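Local structure of glutathione peroxidase-like protein (Trypanosoma brucei, 3DWV) at residues N149-L154 / V162-P167. The protein probably reduces hydroperoxides as a glutathione peroxidase-type enzyme that draws its electrons from tryparedoxin. The protein carries 1 engineered substitution. Residues are numbered along the deposited sequence; the frame is centred on the assembly and turned at random. Where two conformers were deposited one is given.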
loop_
_atom_site.group_PDB
_atom_site.type_symbol
_atom_site.label_atom_id
_atom_site.label_comp_id
_atom_site.label_asym_id
_atom_site.label_seq_id
_atom_site.Cartn_x
_atom_site.Cartn_y
_atom_site.Cartn_z
ATOM N N ASN A 149 -4.944 -8.431 0.884
ATOM C CA ASN A 149 -3.673 -8.090 0.240
ATOM C C ASN A 149 -3.950 -7.177 -0.954
ATOM O O ASN A 149 -5.015 -7.286 -1.591
ATOM C CB ASN A 149 -2.989 -9.396 -0.145
ATOM C CG ASN A 149 -2.424 -10.087 1.087
ATOM O OD1 ASN A 149 -2.488 -11.309 1.275
ATOM N ND2 ASN A 149 -1.851 -9.272 1.953
ATOM N N PHE A 150 -3.057 -6.266 -1.273
ATOM C CA PHE A 150 -3.175 -5.353 -2.406
ATOM C C PHE A 150 -4.306 -4.341 -2.248
ATOM O O PHE A 150 -4.806 -3.736 -3.208
ATOM C CB PHE A 150 -3.344 -6.058 -3.784
ATOM C CG PHE A 150 -1.942 -6.446 -4.280
ATOM C CD1 PHE A 150 -1.328 -7.607 -3.840
ATOM C CD2 PHE A 150 -1.258 -5.646 -5.185
ATOM C CE1 PHE A 150 -0.058 -7.920 -4.317
ATOM C CE2 PHE A 150 0.017 -5.932 -5.634
ATOM C CZ PHE A 150 0.631 -7.107 -5.196
ATOM N N THR A 151 -4.694 -4.052 -1.004
ATOM C CA THR A 151 -5.423 -2.799 -0.751
ATOM C C THR A 151 -4.466 -1.645 -1.008
ATOM O O THR A 151 -3.245 -1.798 -0.826
ATOM C CB THR A 151 -5.958 -2.739 0.680
ATOM O OG1 THR A 151 -7.000 -3.713 0.767
ATOM C CG2 THR A 151 -6.578 -1.395 1.078
ATOM N N SER A 152 -4.993 -0.495 -1.494
ATOM C CA SER A 152 -4.110 0.662 -1.695
ATOM C C SER A 152 -4.752 1.949 -1.190
ATOM O O SER A 152 -5.982 2.044 -1.033
ATOM C CB SER A 152 -3.717 0.852 -3.164
ATOM O OG SER A 152 -4.818 0.990 -4.038
ATOM N N PHE A 153 -3.826 2.904 -0.974
ATOM C CA PHE A 153 -4.199 4.257 -0.678
ATOM C C PHE A 153 -3.604 5.178 -1.742
ATOM O O PHE A 153 -2.410 5.124 -2.016
ATOM C CB PHE A 153 -3.710 4.731 0.691
ATOM C CG PHE A 153 -4.331 3.897 1.825
ATOM C CD1 PHE A 153 -3.760 2.677 2.208
ATOM C CD2 PHE A 153 -5.480 4.402 2.445
ATOM C CE1 PHE A 153 -4.377 1.992 3.243
ATOM C CE2 PHE A 153 -6.091 3.680 3.458
ATOM C CZ PHE A 153 -5.542 2.462 3.820
ATOM N N LEU A 154 -4.464 6.010 -2.328
ATOM C CA LEU A 154 -4.003 7.079 -3.211
ATOM C C LEU A 154 -3.663 8.336 -2.396
ATOM O O LEU A 154 -4.480 8.796 -1.588
ATOM C CB LEU A 154 -5.061 7.409 -4.236
ATOM C CG LEU A 154 -4.691 8.387 -5.335
ATOM C CD1 LEU A 154 -3.552 7.947 -6.242
ATOM C CD2 LEU A 154 -5.938 8.604 -6.208
ATOM N N VAL A 162 -6.182 10.288 -0.026
ATOM C CA VAL A 162 -7.445 10.819 -0.543
ATOM C C VAL A 162 -8.390 9.731 -1.017
ATOM O O VAL A 162 -9.587 10.000 -1.183
ATOM C CB VAL A 162 -7.154 11.826 -1.668
ATOM C CG1 VAL A 162 -6.532 13.069 -1.022
ATOM C CG2 VAL A 162 -6.249 11.286 -2.759
ATOM N N GLU A 163 -7.935 8.515 -1.251
ATOM C CA GLU A 163 -8.819 7.392 -1.577
ATOM C C GLU A 163 -8.220 6.093 -1.034
ATOM O O GLU A 163 -6.979 5.952 -0.971
ATOM C CB GLU A 163 -9.054 7.211 -3.083
ATOM C CG GLU A 163 -9.379 8.451 -3.880
ATOM C CD GLU A 163 -10.792 8.980 -3.760
ATOM O OE1 GLU A 163 -11.693 8.231 -3.305
ATOM O OE2 GLU A 163 -10.989 10.168 -4.142
ATOM N N ARG A 164 -9.084 5.154 -0.688
ATOM C CA ARG A 164 -8.716 3.783 -0.345
ATOM C C ARG A 164 -9.339 2.902 -1.447
ATOM O O ARG A 164 -10.556 3.043 -1.677
ATOM C CB ARG A 164 -9.225 3.267 1.009
ATOM C CG ARG A 164 -8.743 1.883 1.398
ATOM C CD ARG A 164 -9.521 1.126 2.454
ATOM N NE ARG A 164 -9.233 1.651 3.766
ATOM C CZ ARG A 164 -9.111 0.947 4.894
ATOM N NH1 ARG A 164 -9.256 -0.367 4.942
ATOM N NH2 ARG A 164 -8.831 1.618 5.993
ATOM N N PHE A 165 -8.547 2.041 -2.061
ATOM C CA PHE A 165 -9.077 1.112 -3.063
ATOM C C PHE A 165 -8.976 -0.338 -2.615
ATOM O O PHE A 165 -7.929 -0.733 -2.089
ATOM C CB PHE A 165 -8.334 1.245 -4.397
ATOM C CG PHE A 165 -8.577 2.615 -5.047
ATOM C CD1 PHE A 165 -9.723 2.874 -5.768
ATOM C CD2 PHE A 165 -7.621 3.617 -4.933
ATOM C CE1 PHE A 165 -9.941 4.114 -6.362
ATOM C CE2 PHE A 165 -7.841 4.861 -5.520
ATOM C CZ PHE A 165 -8.991 5.130 -6.247
ATOM N N SER A 166 -10.008 -1.152 -2.851
ATOM C CA SER A 166 -9.846 -2.596 -2.733
ATOM C C SER A 166 -8.945 -3.146 -3.823
ATOM O O SER A 166 -8.674 -2.499 -4.848
ATOM C CB SER A 166 -11.256 -3.197 -2.827
ATOM O OG SER A 166 -11.737 -3.053 -4.153
ATOM N N PRO A 167 -8.418 -4.342 -3.653
ATOM C CA PRO A 167 -7.503 -4.932 -4.635
ATOM C C PRO A 167 -8.091 -5.195 -6.004
ATOM O O PRO A 167 -7.351 -5.281 -6.993
ATOM C CB PRO A 167 -7.145 -6.303 -4.026
ATOM C CG PRO A 167 -8.254 -6.556 -3.069
ATOM C CD PRO A 167 -8.536 -5.210 -2.455
HETATM O O HOH W 1 -5.897 -1.533 -4.628
HETATM O O HOH W 2 -9.156 -3.236 3.034
#
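Leu154 faces two residues of the partner strand at once: its O takes a straight bond from Val162 N at 2.8 Å and a weak one from Glu163 N at 3.5 Å. This is a classic beta bulge, in which an extra residue is accommodated without ending the pairing, since Leu154 N still reaches Glu163 O. Beyond it the regular antiparallel pattern resumes, Ser152 and Phe165 exchanging both of their backbone bonds. The two strands form the hairpin at one border of the thioredoxin-fold sheet; 161-165 is one of the two outermost strands, and 152-155 runs between it and 49-54.

Side chains alternate between the sheet's two faces. On one, Phe153 and Arg164 lie alongside each other, a non-hydrogen-bonded pair. Arg164 CG, anti to the backbone N (chi1 -175°), makes an off-centre CH-pi contact with the ring, 4.3 Å from its centroid, while the ring atom CZ sits over one face of the guanidinium, the two planes 68° apart. The carbonyls of Lys137, Lys144 and Ala145 take up the guanidinium nitrogens, fixing how the group is turned. On the other face, which packs against helix 171-181, the Phe165 ring receives Leu154 CB at its edge, 4.0 Å from CE2, and Ser152 OG lies 3.5 Å from Phe165 CB.

Past the strand ends a water links the two segments, within hydrogen-bonding distance of Phe150 O, Ser166 O and Ser152 OG. Alongside, Pro167 packs its CB 3.8 Å from Phe150 CB, and Pro167 CA makes a C-H...O contact with Phe150 O.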